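Local coordinates for thiol-activated cytolysin (Desulfobulbus propionicus, PDB 6NAL), which probably forms membrane pores as a cholesterol-dependent-cytolysin-like toxin of a Gram-negative bacterium, at residues A[36-41]-A[387-392]; A[46-51]-A[358-363]; A[71-76]-A[198-203]; A[98-103]-A[110-115]. All coordinates share one frame; numbering follows the deposited sequence.

Interaction 1: A[36-41]-A[387-392]; sequences AEERFD and ISYENG
Strand 37-41, beside strand 44-59 in a mixed sheet, meets the end of strand 378-389 of the C-terminal beta sandwich, so the contact joins two parts of the cytolysin fold. The strand axes come no closer than 7.0 Å, too far for direct backbone pairing, and the side chain of Glu38 bridges the gap. Its OE1 accepts the backbone N-H of Tyr389 at 2.9 Å, a fairly straight bond in which the donor sits well above the carboxylate plane, 68° out of it. The other carboxylate oxygen, OE2, receives a weak bond from Ser388 OG. Glu38 CG lies in the crowded position between its backbone N and carbonyl carbon (chi1 67°), and the chain extends from there to the sandwich strand. Two residues before Glu38, Ala36 CB touches the Tyr389 ring obliquely, 3.8 Å from CD1. In the next shell, Tyr45 OH hydrogen-bonds Glu38 OE1, so this one oxygen is gripped by both a backbone amide and a phenol, which should fix the carboxylate. Tyr45 also packs on Tyr389, and Glu51 of the second subunit touches Tyr389 too. Glu38 OE1 additionally comes to 4.0 Å from Tyr389 CD2, near the plane of the ring at its edge.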
loop_
_atom_site.group_PDB
_atom_site.type_symbol
_atom_site.label_atom_id
_atom_site.label_comp_id
_atom_site.label_asym_id
_atom_site.label_seq_id
_atom_site.Cartn_x
_atom_site.Cartn_y
_atom_site.Cartn_z
ATOM N N ALA A 36 -1.909 -11.972 4.196
ATOM C CA ALA A 36 -3.029 -11.356 3.517
ATOM C C ALA A 36 -4.094 -12.394 3.209
ATOM O O ALA A 36 -3.794 -13.553 2.907
ATOM C CB ALA A 36 -2.552 -10.703 2.235
ATOM N N GLU A 37 -5.353 -11.959 3.266
ATOM C CA GLU A 37 -6.468 -12.845 2.974
ATOM C C GLU A 37 -7.467 -12.162 2.048
ATOM O O GLU A 37 -7.534 -10.939 1.941
ATOM C CB GLU A 37 -7.195 -13.326 4.233
ATOM C CG GLU A 37 -7.247 -12.327 5.332
ATOM C CD GLU A 37 -7.667 -12.936 6.649
ATOM O OE1 GLU A 37 -8.431 -12.278 7.406
ATOM O OE2 GLU A 37 -7.244 -14.080 6.908
ATOM N N GLU A 38 -8.250 -12.982 1.363
ATOM C CA GLU A 38 -9.033 -12.516 0.241
ATOM C C GLU A 38 -10.395 -13.179 0.262
ATOM O O GLU A 38 -10.585 -14.257 0.831
ATOM C CB GLU A 38 -8.302 -12.819 -1.085
ATOM C CG GLU A 38 -8.164 -14.368 -1.429
ATOM C CD GLU A 38 -7.788 -14.643 -2.943
ATOM O OE1 GLU A 38 -7.096 -13.814 -3.555
ATOM O OE2 GLU A 38 -8.178 -15.680 -3.520
ATOM N N ARG A 39 -11.332 -12.518 -0.389
ATOM C CA ARG A 39 -12.599 -13.133 -0.722
ATOM C C ARG A 39 -13.264 -12.302 -1.804
ATOM O O ARG A 39 -12.854 -11.177 -2.114
ATOM C CB ARG A 39 -13.511 -13.240 0.504
ATOM C CG ARG A 39 -13.966 -11.915 1.017
ATOM C CD ARG A 39 -14.603 -12.020 2.411
ATOM N NE ARG A 39 -14.847 -10.673 2.923
ATOM C CZ ARG A 39 -15.906 -9.957 2.582
ATOM N NH1 ARG A 39 -16.812 -10.495 1.770
ATOM N NH2 ARG A 39 -16.062 -8.730 3.070
ATOM N N PHE A 40 -14.330 -12.869 -2.331
ATOM C CA PHE A 40 -15.176 -12.217 -3.307
ATOM C C PHE A 40 -16.559 -11.953 -2.758
ATOM O O PHE A 40 -17.153 -12.817 -2.107
ATOM C CB PHE A 40 -15.337 -13.085 -4.541
ATOM C CG PHE A 40 -14.127 -13.158 -5.369
ATOM C CD1 PHE A 40 -13.916 -12.229 -6.365
ATOM C CD2 PHE A 40 -13.193 -14.149 -5.144
ATOM C CE1 PHE A 40 -12.773 -12.296 -7.152
ATOM C CE2 PHE A 40 -12.047 -14.215 -5.909
ATOM C CZ PHE A 40 -11.842 -13.295 -6.932
ATOM N N ASP A 41 -17.087 -10.786 -3.088
ATOM C CA ASP A 41 -18.493 -10.440 -2.879
ATOM C C ASP A 41 -19.060 -10.194 -4.282
ATOM O O ASP A 41 -19.106 -9.057 -4.760
ATOM C CB ASP A 41 -18.647 -9.230 -1.964
ATOM C CG ASP A 41 -20.070 -8.673 -1.967
ATOM O OD1 ASP A 41 -20.958 -9.327 -2.586
ATOM O OD2 ASP A 41 -20.290 -7.594 -1.343
ATOM N N ILE A 387 -5.012 -11.853 -9.881
ATOM C CA ILE A 387 -4.277 -11.825 -8.631
ATOM C C ILE A 387 -4.974 -12.727 -7.642
ATOM O O ILE A 387 -6.200 -12.749 -7.553
ATOM C CB ILE A 387 -4.167 -10.386 -8.115
ATOM C CG1 ILE A 387 -2.930 -9.715 -8.713
ATOM C CG2 ILE A 387 -3.985 -10.327 -6.633
ATOM C CD1 ILE A 387 -2.787 -9.975 -10.212
ATOM N N SER A 388 -4.184 -13.476 -6.896
ATOM C CA SER A 388 -4.683 -14.375 -5.872
ATOM C C SER A 388 -3.723 -14.332 -4.678
ATOM O O SER A 388 -2.523 -14.089 -4.831
ATOM C CB SER A 388 -4.859 -15.773 -6.489
ATOM O OG SER A 388 -5.742 -16.526 -5.707
ATOM N N TYR A 389 -4.259 -14.488 -3.472
ATOM C CA TYR A 389 -3.427 -14.670 -2.282
ATOM C C TYR A 389 -3.709 -16.055 -1.734
ATOM O O TYR A 389 -4.842 -16.353 -1.365
ATOM C CB TYR A 389 -3.676 -13.622 -1.218
ATOM C CG TYR A 389 -3.236 -12.245 -1.653
ATOM C CD1 TYR A 389 -1.996 -11.764 -1.344
ATOM C CD2 TYR A 389 -4.095 -11.420 -2.361
ATOM C CE1 TYR A 389 -1.627 -10.469 -1.709
ATOM C CE2 TYR A 389 -3.738 -10.140 -2.740
ATOM C CZ TYR A 389 -2.502 -9.669 -2.409
ATOM O OH TYR A 389 -2.134 -8.407 -2.824
ATOM N N GLU A 390 -2.684 -16.890 -1.699
ATOM C CA GLU A 390 -2.815 -18.305 -1.385
ATOM C C GLU A 390 -1.717 -18.556 -0.364
ATOM O O GLU A 390 -0.539 -18.634 -0.728
ATOM C CB GLU A 390 -2.656 -19.193 -2.621
ATOM C CG GLU A 390 -3.516 -18.750 -3.811
ATOM C CD GLU A 390 -3.661 -19.788 -4.935
ATOM O OE1 GLU A 390 -4.800 -19.918 -5.424
ATOM O OE2 GLU A 390 -2.670 -20.447 -5.359
ATOM N N ASN A 391 -2.117 -18.677 0.903
ATOM C CA ASN A 391 -1.202 -18.633 2.045
ATOM C C ASN A 391 -0.525 -17.261 2.024
ATOM O O ASN A 391 -1.217 -16.238 1.835
ATOM C CB ASN A 391 -0.299 -19.860 1.957
ATOM C CG ASN A 391 -1.093 -21.181 2.130
ATOM O OD1 ASN A 391 -1.594 -21.761 1.158
ATOM N ND2 ASN A 391 -1.223 -21.637 3.377
ATOM N N GLY A 392 0.789 -17.176 2.208
ATOM C CA GLY A 392 1.432 -15.875 2.204
ATOM C C GLY A 392 2.139 -15.530 0.911
ATOM O O GLY A 392 3.290 -15.083 0.918
#

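Interaction 2: A[46-51]-A[358-363]; sequences IVMTRE and EKTERY
Four backbone hydrogen bonds join strands 46-51 and 358-363 in a regular antiparallel ladder, which ties strands 44-59 and 349-372, far apart in sequence, into one mixed sheet. Val47 and Glu361 form one hydrogen-bonded pair, with Val47 N to Glu361 O at 3.0 Å and Glu361 N to Val47 O at 2.9 Å. Thr49 and Lys359 form the other; its Thr49 N to Lys359 O bond, at 2.7 Å, is the shortest of the four, and its donor lies nearly along the C=O axis. CA-H...O contacts, for example Thr360 CA to Val47 O, accompany these bonds.

Van der Waals contacts dominate the face bearing Ile46, Met48, Glu358, Thr360 and Arg362. Ile46 CD1 lies over one face of the Arg362 guanidinium, 3.4 Å from NH1, while Ile46 CG2 rests beside Thr360 CG2. Met48, a selenomethionine bent at chi2 and chi3, crosses Thr360 and Glu358 obliquely, bringing SE to 3.6 Å from Thr360 OG1 and CE against the Glu358 carboxylate. On the other face Thr49 CG2 presses tightly on Lys359 CB (3.5 Å), and Val47 CG2 reaches the Tyr363 ring.

Charge pairing runs along one strand: Lys359 NZ makes a very short salt bridge to Glu361 OE1, 2.5 Å.

Strand 37-41 flanks Ile46 and Met48 through backbone bonds, its Asp41 forms a salt bridge with Arg362, and helix 254-264 packs against Glu358 and Arg362.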
loop_
_atom_site.group_PDB
_atom_site.type_symbol
_atom_site.label_atom_id
_atom_site.label_comp_id
_atom_site.label_asym_id
_atom_site.label_seq_id
_atom_site.Cartn_x
_atom_site.Cartn_y
_atom_site.Cartn_z
ATOM N N ILE A 46 -12.029 -8.532 -2.455
ATOM C CA ILE A 46 -11.831 -7.886 -1.165
ATOM C C ILE A 46 -10.557 -8.452 -0.590
ATOM O O ILE A 46 -10.475 -9.652 -0.336
ATOM C CB ILE A 46 -13.027 -8.094 -0.228
ATOM C CG1 ILE A 46 -14.267 -7.456 -0.869
ATOM C CG2 ILE A 46 -12.731 -7.460 1.084
ATOM C CD1 ILE A 46 -15.568 -7.936 -0.347
ATOM N N VAL A 47 -9.551 -7.613 -0.422
ATOM C CA VAL A 47 -8.268 -8.042 0.113
ATOM C C VAL A 47 -8.058 -7.382 1.473
ATOM O O VAL A 47 -8.156 -6.151 1.602
ATOM C CB VAL A 47 -7.116 -7.691 -0.839
ATOM C CG1 VAL A 47 -5.773 -8.098 -0.235
ATOM C CG2 VAL A 47 -7.298 -8.332 -2.192
HETATM N N MSE A 48 -7.706 -8.196 2.462
HETATM C CA MSE A 48 -7.489 -7.709 3.801
HETATM C C MSE A 48 -6.063 -8.008 4.201
HETATM O O MSE A 48 -5.638 -9.146 4.251
HETATM C CB MSE A 48 -8.461 -8.316 4.796
HETATM C CG MSE A 48 -8.164 -7.811 6.229
HETATM SE SE MSE A 48 -9.682 -7.654 7.427
HETATM C CE MSE A 48 -8.781 -8.283 9.021
ATOM N N THR A 49 -5.324 -6.950 4.504
ATOM C CA THR A 49 -3.930 -7.030 4.912
ATOM C C THR A 49 -3.808 -6.560 6.368
ATOM O O THR A 49 -4.607 -5.749 6.842
ATOM C CB THR A 49 -3.060 -6.202 3.952
ATOM O OG1 THR A 49 -1.679 -6.430 4.253
ATOM C CG2 THR A 49 -3.387 -4.707 4.018
ATOM N N ARG A 50 -2.839 -7.107 7.100
ATOM C CA ARG A 50 -2.701 -6.838 8.519
ATOM C C ARG A 50 -1.275 -6.438 8.807
ATOM O O ARG A 50 -0.330 -6.966 8.229
ATOM C CB ARG A 50 -3.103 -8.043 9.371
ATOM C CG ARG A 50 -4.624 -8.243 9.411
ATOM C CD ARG A 50 -5.028 -9.523 10.124
ATOM N NE ARG A 50 -4.327 -10.641 9.523
ATOM C CZ ARG A 50 -4.395 -11.893 9.935
ATOM N NH1 ARG A 50 -5.142 -12.233 10.978
ATOM N NH2 ARG A 50 -3.706 -12.803 9.283
ATOM N N GLU A 51 -1.137 -5.493 9.710
ATOM C CA GLU A 51 0.161 -4.951 10.053
ATOM C C GLU A 51 0.230 -4.732 11.556
ATOM O O GLU A 51 -0.715 -4.231 12.173
ATOM C CB GLU A 51 0.404 -3.644 9.341
ATOM C CG GLU A 51 1.851 -3.282 9.186
ATOM C CD GLU A 51 1.994 -1.871 8.579
ATOM O OE1 GLU A 51 0.953 -1.169 8.363
ATOM O OE2 GLU A 51 3.155 -1.466 8.327
ATOM N N GLU A 358 -5.741 -3.408 10.564
ATOM C CA GLU A 358 -6.273 -4.172 9.431
ATOM C C GLU A 358 -6.726 -3.268 8.290
ATOM O O GLU A 358 -7.578 -2.405 8.479
ATOM C CB GLU A 358 -7.447 -5.034 9.871
ATOM C CG GLU A 358 -7.114 -5.832 11.097
ATOM C CD GLU A 358 -8.296 -6.652 11.596
ATOM O OE1 GLU A 358 -8.087 -7.837 11.991
ATOM O OE2 GLU A 358 -9.438 -6.132 11.493
ATOM N N LYS A 359 -6.156 -3.466 7.109
ATOM C CA LYS A 359 -6.491 -2.670 5.932
ATOM C C LYS A 359 -7.240 -3.576 4.964
ATOM O O LYS A 359 -6.755 -4.647 4.611
ATOM C CB LYS A 359 -5.255 -2.074 5.255
ATOM C CG LYS A 359 -5.622 -1.323 3.965
ATOM C CD LYS A 359 -4.399 -0.841 3.219
ATOM C CE LYS A 359 -4.759 0.159 2.118
ATOM N NZ LYS A 359 -6.208 0.547 2.056
ATOM N N THR A 360 -8.437 -3.169 4.607
ATOM C CA THR A 360 -9.296 -3.812 3.638
ATOM C C THR A 360 -9.357 -2.899 2.420
ATOM O O THR A 360 -9.522 -1.687 2.573
ATOM C CB THR A 360 -10.681 -4.003 4.236
ATOM O OG1 THR A 360 -10.622 -4.873 5.381
ATOM C CG2 THR A 360 -11.603 -4.560 3.178
ATOM N N GLU A 361 -9.142 -3.467 1.226
ATOM C CA GLU A 361 -9.363 -2.788 -0.044
ATOM C C GLU A 361 -10.391 -3.563 -0.845
ATOM O O GLU A 361 -10.349 -4.795 -0.895
ATOM C CB GLU A 361 -8.086 -2.664 -0.893
ATOM C CG GLU A 361 -7.065 -1.691 -0.318
ATOM C CD GLU A 361 -7.221 -0.264 -0.858
ATOM O OE1 GLU A 361 -7.500 0.670 -0.048
ATOM O OE2 GLU A 361 -7.042 -0.090 -2.091
ATOM N N ARG A 362 -11.317 -2.845 -1.450
ATOM C CA ARG A 362 -12.335 -3.418 -2.310
ATOM C C ARG A 362 -12.020 -2.978 -3.734
ATOM O O ARG A 362 -11.811 -1.790 -3.994
ATOM C CB ARG A 362 -13.743 -2.983 -1.874
ATOM C CG ARG A 362 -14.109 -3.319 -0.403
ATOM C CD ARG A 362 -15.511 -2.813 0.026
ATOM N NE ARG A 362 -16.569 -3.467 -0.748
ATOM C CZ ARG A 362 -17.228 -4.550 -0.353
ATOM N NH1 ARG A 362 -16.955 -5.094 0.832
ATOM N NH2 ARG A 362 -18.163 -5.089 -1.138
ATOM N N TYR A 363 -11.927 -3.946 -4.629
ATOM C CA TYR A 363 -11.627 -3.719 -6.040
ATOM C C TYR A 363 -12.835 -4.224 -6.816
ATOM O O TYR A 363 -13.179 -5.414 -6.748
ATOM C CB TYR A 363 -10.355 -4.441 -6.461
ATOM C CG TYR A 363 -9.141 -4.101 -5.666
ATOM C CD1 TYR A 363 -8.309 -3.067 -6.070
ATOM C CD2 TYR A 363 -8.799 -4.834 -4.527
ATOM C CE1 TYR A 363 -7.170 -2.746 -5.374
ATOM C CE2 TYR A 363 -7.639 -4.519 -3.809
ATOM C CZ TYR A 363 -6.835 -3.456 -4.253
ATOM O OH TYR A 363 -5.687 -3.102 -3.597
#

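Interaction 3: A[71-76]-A[198-203]; sequences TYPGAL and YSVSAE
A type II beta turn from Tyr72 to Ala75 brings a loop against strand 187-202. Ala75 N closes the turn on Tyr72 O at 2.9 Å, and Gly74 occupies its third position with positive phi (84°), where a side chain would jam against the preceding carbonyl oxygen. Gly74 and Ala75 also bond through their backbones to Val235 of strand 232-250. Segment 198-203 is extended, so Val200 and Ala202, two residues apart, both turn their side chains toward the turn. Pro73 is the knuckle of the contact. Its CG meets Val200 CG1 at 3.5 Å, tighter than usual for two carbons, and the two side chains cross at about a right angle. Val200 CG1 lies anti to the backbone N (chi1 -178°), and Pro73 CB touches this same methyl. One step on, Ala202 CB packs against the Pro73-Gly74 peptide, 3.6 Å from Gly74 N, with Pro73 CB 4.4 Å away. Within the turn Ala75 CB sits over the centre of the Tyr72 ring. Val121 of helix 118-133 and Val238 and Tyr240 of strand 232-250 enclose Pro73 further. With mainly apolar side chains in touch and no polar bond between the two segments, their join rests on shape and burial.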
loop_
_atom_site.group_PDB
_atom_site.type_symbol
_atom_site.label_atom_id
_atom_site.label_comp_id
_atom_site.label_asym_id
_atom_site.label_seq_id
_atom_site.Cartn_x
_atom_site.Cartn_y
_atom_site.Cartn_z
ATOM N N THR A 71 -7.510 12.691 44.651
ATOM C CA THR A 71 -6.666 13.236 43.608
ATOM C C THR A 71 -6.939 14.703 43.417
ATOM O O THR A 71 -6.969 15.212 42.289
ATOM C CB THR A 71 -6.882 12.536 42.275
ATOM O OG1 THR A 71 -8.265 12.612 41.943
ATOM C CG2 THR A 71 -6.510 11.130 42.318
ATOM N N TYR A 72 -7.200 15.375 44.481
ATOM C CA TYR A 72 -7.442 16.810 44.481
ATOM C C TYR A 72 -6.124 17.563 44.573
ATOM O O TYR A 72 -5.077 17.014 44.983
ATOM C CB TYR A 72 -8.366 17.199 45.658
ATOM C CG TYR A 72 -7.812 16.733 47.007
ATOM C CD1 TYR A 72 -8.064 15.446 47.478
ATOM C CD2 TYR A 72 -6.987 17.550 47.772
ATOM C CE1 TYR A 72 -7.537 14.992 48.702
ATOM C CE2 TYR A 72 -6.439 17.095 48.962
ATOM C CZ TYR A 72 -6.728 15.813 49.412
ATOM O OH TYR A 72 -6.231 15.337 50.579
ATOM N N PRO A 73 -6.141 18.836 44.214
ATOM C CA PRO A 73 -4.897 19.601 44.230
ATOM C C PRO A 73 -4.322 19.625 45.632
ATOM O O PRO A 73 -5.014 19.955 46.592
ATOM C CB PRO A 73 -5.321 21.005 43.756
ATOM C CG PRO A 73 -6.586 20.798 43.044
ATOM C CD PRO A 73 -7.257 19.551 43.576
ATOM N N GLY A 74 -3.038 19.306 45.740
ATOM C CA GLY A 74 -2.384 19.233 47.018
ATOM C C GLY A 74 -2.547 17.922 47.749
ATOM O O GLY A 74 -2.054 17.797 48.885
ATOM N N ALA A 75 -3.224 16.942 47.158
ATOM C CA ALA A 75 -3.222 15.614 47.782
ATOM C C ALA A 75 -1.815 15.031 47.742
ATOM O O ALA A 75 -0.940 15.506 46.999
ATOM C CB ALA A 75 -4.195 14.658 47.081
ATOM N N LEU A 76 -1.588 14.006 48.570
ATOM C CA LEU A 76 -0.369 13.207 48.520
ATOM C C LEU A 76 -0.723 11.764 48.201
ATOM O O LEU A 76 -1.791 11.266 48.582
ATOM C CB LEU A 76 0.377 13.267 49.809
ATOM C CG LEU A 76 0.987 14.624 50.140
ATOM C CD1 LEU A 76 1.614 14.424 51.548
ATOM C CD2 LEU A 76 2.002 15.089 49.163
ATOM N N TYR A 198 -11.700 25.317 33.811
ATOM C CA TYR A 198 -10.680 25.931 34.650
ATOM C C TYR A 198 -9.714 24.889 35.219
ATOM O O TYR A 198 -9.966 23.684 35.185
ATOM C CB TYR A 198 -11.309 26.697 35.819
ATOM C CG TYR A 198 -12.216 25.836 36.691
ATOM C CD1 TYR A 198 -13.551 25.655 36.364
ATOM C CD2 TYR A 198 -11.738 25.182 37.853
ATOM C CE1 TYR A 198 -14.390 24.886 37.177
ATOM C CE2 TYR A 198 -12.574 24.423 38.631
ATOM C CZ TYR A 198 -13.894 24.306 38.290
ATOM O OH TYR A 198 -14.729 23.529 39.039
ATOM N N SER A 199 -8.632 25.388 35.825
ATOM C CA SER A 199 -7.643 24.549 36.479
ATOM C C SER A 199 -7.393 24.995 37.922
ATOM O O SER A 199 -7.641 26.140 38.299
ATOM C CB SER A 199 -6.319 24.560 35.709
ATOM O OG SER A 199 -6.464 23.938 34.453
ATOM N N VAL A 200 -6.892 24.055 38.731
ATOM C CA VAL A 200 -6.494 24.324 40.102
ATOM C C VAL A 200 -5.145 23.672 40.362
ATOM O O VAL A 200 -5.001 22.449 40.219
ATOM C CB VAL A 200 -7.515 23.832 41.136
ATOM C CG1 VAL A 200 -6.995 24.215 42.511
ATOM C CG2 VAL A 200 -8.917 24.380 40.882
ATOM N N SER A 201 -4.172 24.476 40.792
ATOM C CA SER A 201 -2.817 24.024 41.039
ATOM C C SER A 201 -2.496 24.197 42.519
ATOM O O SER A 201 -3.234 24.845 43.272
ATOM C CB SER A 201 -1.842 24.798 40.148
ATOM O OG SER A 201 -1.855 26.172 40.485
ATOM N N ALA A 202 -1.392 23.596 42.934
ATOM C CA ALA A 202 -0.945 23.681 44.317
ATOM C C ALA A 202 0.571 23.737 44.322
ATOM O O ALA A 202 1.213 23.018 43.557
ATOM C CB ALA A 202 -1.462 22.492 45.120
ATOM N N GLU A 203 1.140 24.627 45.137
ATOM C CA GLU A 203 2.587 24.830 45.179
ATOM C C GLU A 203 3.215 23.867 46.180
ATOM O O GLU A 203 2.751 23.745 47.313
ATOM C CB GLU A 203 2.916 26.285 45.531
ATOM C CG GLU A 203 3.138 26.586 47.013
ATOM C CD GLU A 203 3.262 28.093 47.325
ATOM O OE1 GLU A 203 3.242 28.918 46.373
ATOM O OE2 GLU A 203 3.362 28.439 48.532
#

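Interaction 4: A[98-103]-A[110-115]; sequences VNITVD and ISFKVV
Phe112 CG takes the crowded position between its backbone N and carbonyl carbon (chi1 70°), which swings the ring alongside Ile100, whose CG2 is anti to its own backbone N. Ile100 CB consequently lies over one ring face in a CH-pi contact, 3.8 Å from the centroid and 21° off the normal. Ile100 CG2 comes very close to Phe112 CZ, at 3.3 Å, while Val102 CG2 stands at the ring edge, 4.4 Å from CE1. Along the backbones the strands pair directly: Ile100 N gives a nearly straight bond to Phe112 O at 2.8 Å, and Phe112 N returns one to Ile100 O. Val102 N to Ile110 O continues the ladder at one end. At the other, Val98 and Val114 bond in both directions with their donors above the carbonyl planes. On the opposite face the Lys113 chain bends at chi3 and chi4, bringing NZ to Asn99 OD1 for a weak hydrogen bond of 2.8 Å, and Thr101 OG1 rests 3.2 Å from Ser111 CB. Helix 118-133 meets the apolar face, where Ile128 touches Val102, Ile110 and Phe112. The whole is an antiparallel beta hairpin, joined through strand 98-103 to strand 187-202 of a large antiparallel sheet.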
loop_
_atom_site.group_PDB
_atom_site.type_symbol
_atom_site.label_atom_id
_atom_site.label_comp_id
_atom_site.label_asym_id
_atom_site.label_seq_id
_atom_site.Cartn_x
_atom_site.Cartn_y
_atom_site.Cartn_z
ATOM N N VAL A 98 -0.946 24.720 52.563
ATOM C CA VAL A 98 -0.408 24.776 51.208
ATOM C C VAL A 98 -1.151 25.843 50.423
ATOM O O VAL A 98 -2.358 26.033 50.596
ATOM C CB VAL A 98 -0.550 23.419 50.484
ATOM C CG1 VAL A 98 -0.386 23.591 48.971
ATOM C CG2 VAL A 98 0.440 22.435 50.990
ATOM N N ASN A 99 -0.439 26.512 49.519
ATOM C CA ASN A 99 -1.077 27.500 48.659
ATOM C C ASN A 99 -1.765 26.817 47.484
ATOM O O ASN A 99 -1.127 26.101 46.703
ATOM C CB ASN A 99 -0.075 28.530 48.159
ATOM C CG ASN A 99 -0.030 29.760 49.043
ATOM O OD1 ASN A 99 0.708 29.790 50.023
ATOM N ND2 ASN A 99 -0.838 30.773 48.715
ATOM N N ILE A 100 -3.072 27.038 47.383
ATOM C CA ILE A 100 -3.931 26.494 46.346
ATOM C C ILE A 100 -4.336 27.664 45.466
ATOM O O ILE A 100 -4.744 28.710 45.978
ATOM C CB ILE A 100 -5.166 25.818 46.954
ATOM C CG1 ILE A 100 -4.751 24.672 47.886
ATOM C CG2 ILE A 100 -6.119 25.342 45.869
ATOM C CD1 ILE A 100 -4.193 23.483 47.173
ATOM N N THR A 101 -4.187 27.516 44.157
ATOM C CA THR A 101 -4.457 28.606 43.224
ATOM C C THR A 101 -5.456 28.131 42.177
ATOM O O THR A 101 -5.264 27.079 41.568
ATOM C CB THR A 101 -3.154 29.074 42.558
ATOM O OG1 THR A 101 -2.264 29.566 43.573
ATOM C CG2 THR A 101 -3.412 30.124 41.494
ATOM N N VAL A 102 -6.544 28.873 42.034
ATOM C CA VAL A 102 -7.563 28.619 41.033
ATOM C C VAL A 102 -7.269 29.515 39.851
ATOM O O VAL A 102 -7.207 30.729 40.006
ATOM C CB VAL A 102 -8.971 28.923 41.557
ATOM C CG1 VAL A 102 -9.975 28.630 40.505
ATOM C CG2 VAL A 102 -9.224 28.163 42.827
ATOM N N ASP A 103 -7.142 28.932 38.678
ATOM C CA ASP A 103 -6.881 29.697 37.472
ATOM C C ASP A 103 -8.162 29.744 36.657
ATOM O O ASP A 103 -8.510 28.758 35.995
ATOM C CB ASP A 103 -5.761 29.083 36.651
ATOM C CG ASP A 103 -5.685 29.696 35.257
ATOM O OD1 ASP A 103 -5.855 30.948 35.167
ATOM O OD2 ASP A 103 -5.495 28.930 34.260
ATOM N N ILE A 110 -6.667 33.716 41.795
ATOM C CA ILE A 110 -6.941 33.877 43.223
ATOM C C ILE A 110 -6.387 32.646 43.931
ATOM O O ILE A 110 -6.608 31.511 43.480
ATOM C CB ILE A 110 -8.454 34.040 43.497
ATOM C CG1 ILE A 110 -9.002 35.351 42.915
ATOM C CG2 ILE A 110 -8.719 34.003 44.982
ATOM C CD1 ILE A 110 -10.502 35.543 43.037
ATOM N N SER A 111 -5.668 32.851 45.031
ATOM C CA SER A 111 -5.186 31.726 45.810
ATOM C C SER A 111 -5.637 31.794 47.277
ATOM O O SER A 111 -6.169 32.785 47.784
ATOM C CB SER A 111 -3.648 31.577 45.681
ATOM O OG SER A 111 -2.900 32.637 46.234
ATOM N N PHE A 112 -5.481 30.666 47.940
ATOM C CA PHE A 112 -5.918 30.498 49.305
ATOM C C PHE A 112 -5.034 29.416 49.895
ATOM O O PHE A 112 -4.500 28.563 49.179
ATOM C CB PHE A 112 -7.413 30.195 49.370
ATOM C CG PHE A 112 -7.781 28.874 48.880
ATOM C CD1 PHE A 112 -8.256 28.719 47.597
ATOM C CD2 PHE A 112 -7.675 27.776 49.699
ATOM C CE1 PHE A 112 -8.613 27.481 47.122
ATOM C CE2 PHE A 112 -8.026 26.509 49.234
ATOM C CZ PHE A 112 -8.494 26.361 47.950
ATOM N N LYS A 113 -4.779 29.547 51.186
ATOM C CA LYS A 113 -3.856 28.690 51.906
ATOM C C LYS A 113 -4.703 27.881 52.868
ATOM O O LYS A 113 -5.469 28.452 53.633
ATOM C CB LYS A 113 -2.799 29.517 52.637
ATOM C CG LYS A 113 -1.430 28.865 52.764
ATOM C CD LYS A 113 -0.546 29.714 53.667
ATOM C CE LYS A 113 0.772 30.105 52.991
ATOM N NZ LYS A 113 1.587 28.913 52.567
ATOM N N VAL A 114 -4.601 26.563 52.815
ATOM C CA VAL A 114 -5.302 25.697 53.754
ATOM C C VAL A 114 -4.549 24.376 53.853
ATOM O O VAL A 114 -3.682 24.053 53.025
ATOM C CB VAL A 114 -6.770 25.450 53.346
ATOM C CG1 VAL A 114 -6.845 24.776 52.005
ATOM C CG2 VAL A 114 -7.463 24.605 54.410
ATOM N N VAL A 115 -4.880 23.600 54.875
ATOM C CA VAL A 115 -4.330 22.248 54.967
ATOM C C VAL A 115 -4.957 21.392 53.870
ATOM O O VAL A 115 -6.188 21.278 53.806
ATOM C CB VAL A 115 -4.553 21.634 56.361
ATOM C CG1 VAL A 115 -3.946 22.553 57.426
ATOM C CG2 VAL A 115 -6.010 21.396 56.614
#

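Interactions 1 and 2 lie near the surface and meet in one sheet through strand 37-41, which pairs with strand 44-59 by bonds such as Arg39 O to Ile46 N, and Tyr389 packs on Val47. Interactions 3 and 4 form a second cluster across the chain's centre, with the centres of interactions 1 and 3 about 56 Å apart. There strands 187-202 and 98-103 are neighbours, linked by Ser201 N to Thr101 O. Interactions 2 and 4 are backbone ladders, the latter partly buried, with an apolar face toward a helix. Interaction 3 is the buried apolar contact, whereas interaction 1 ties two sheets together mainly through one carboxylate.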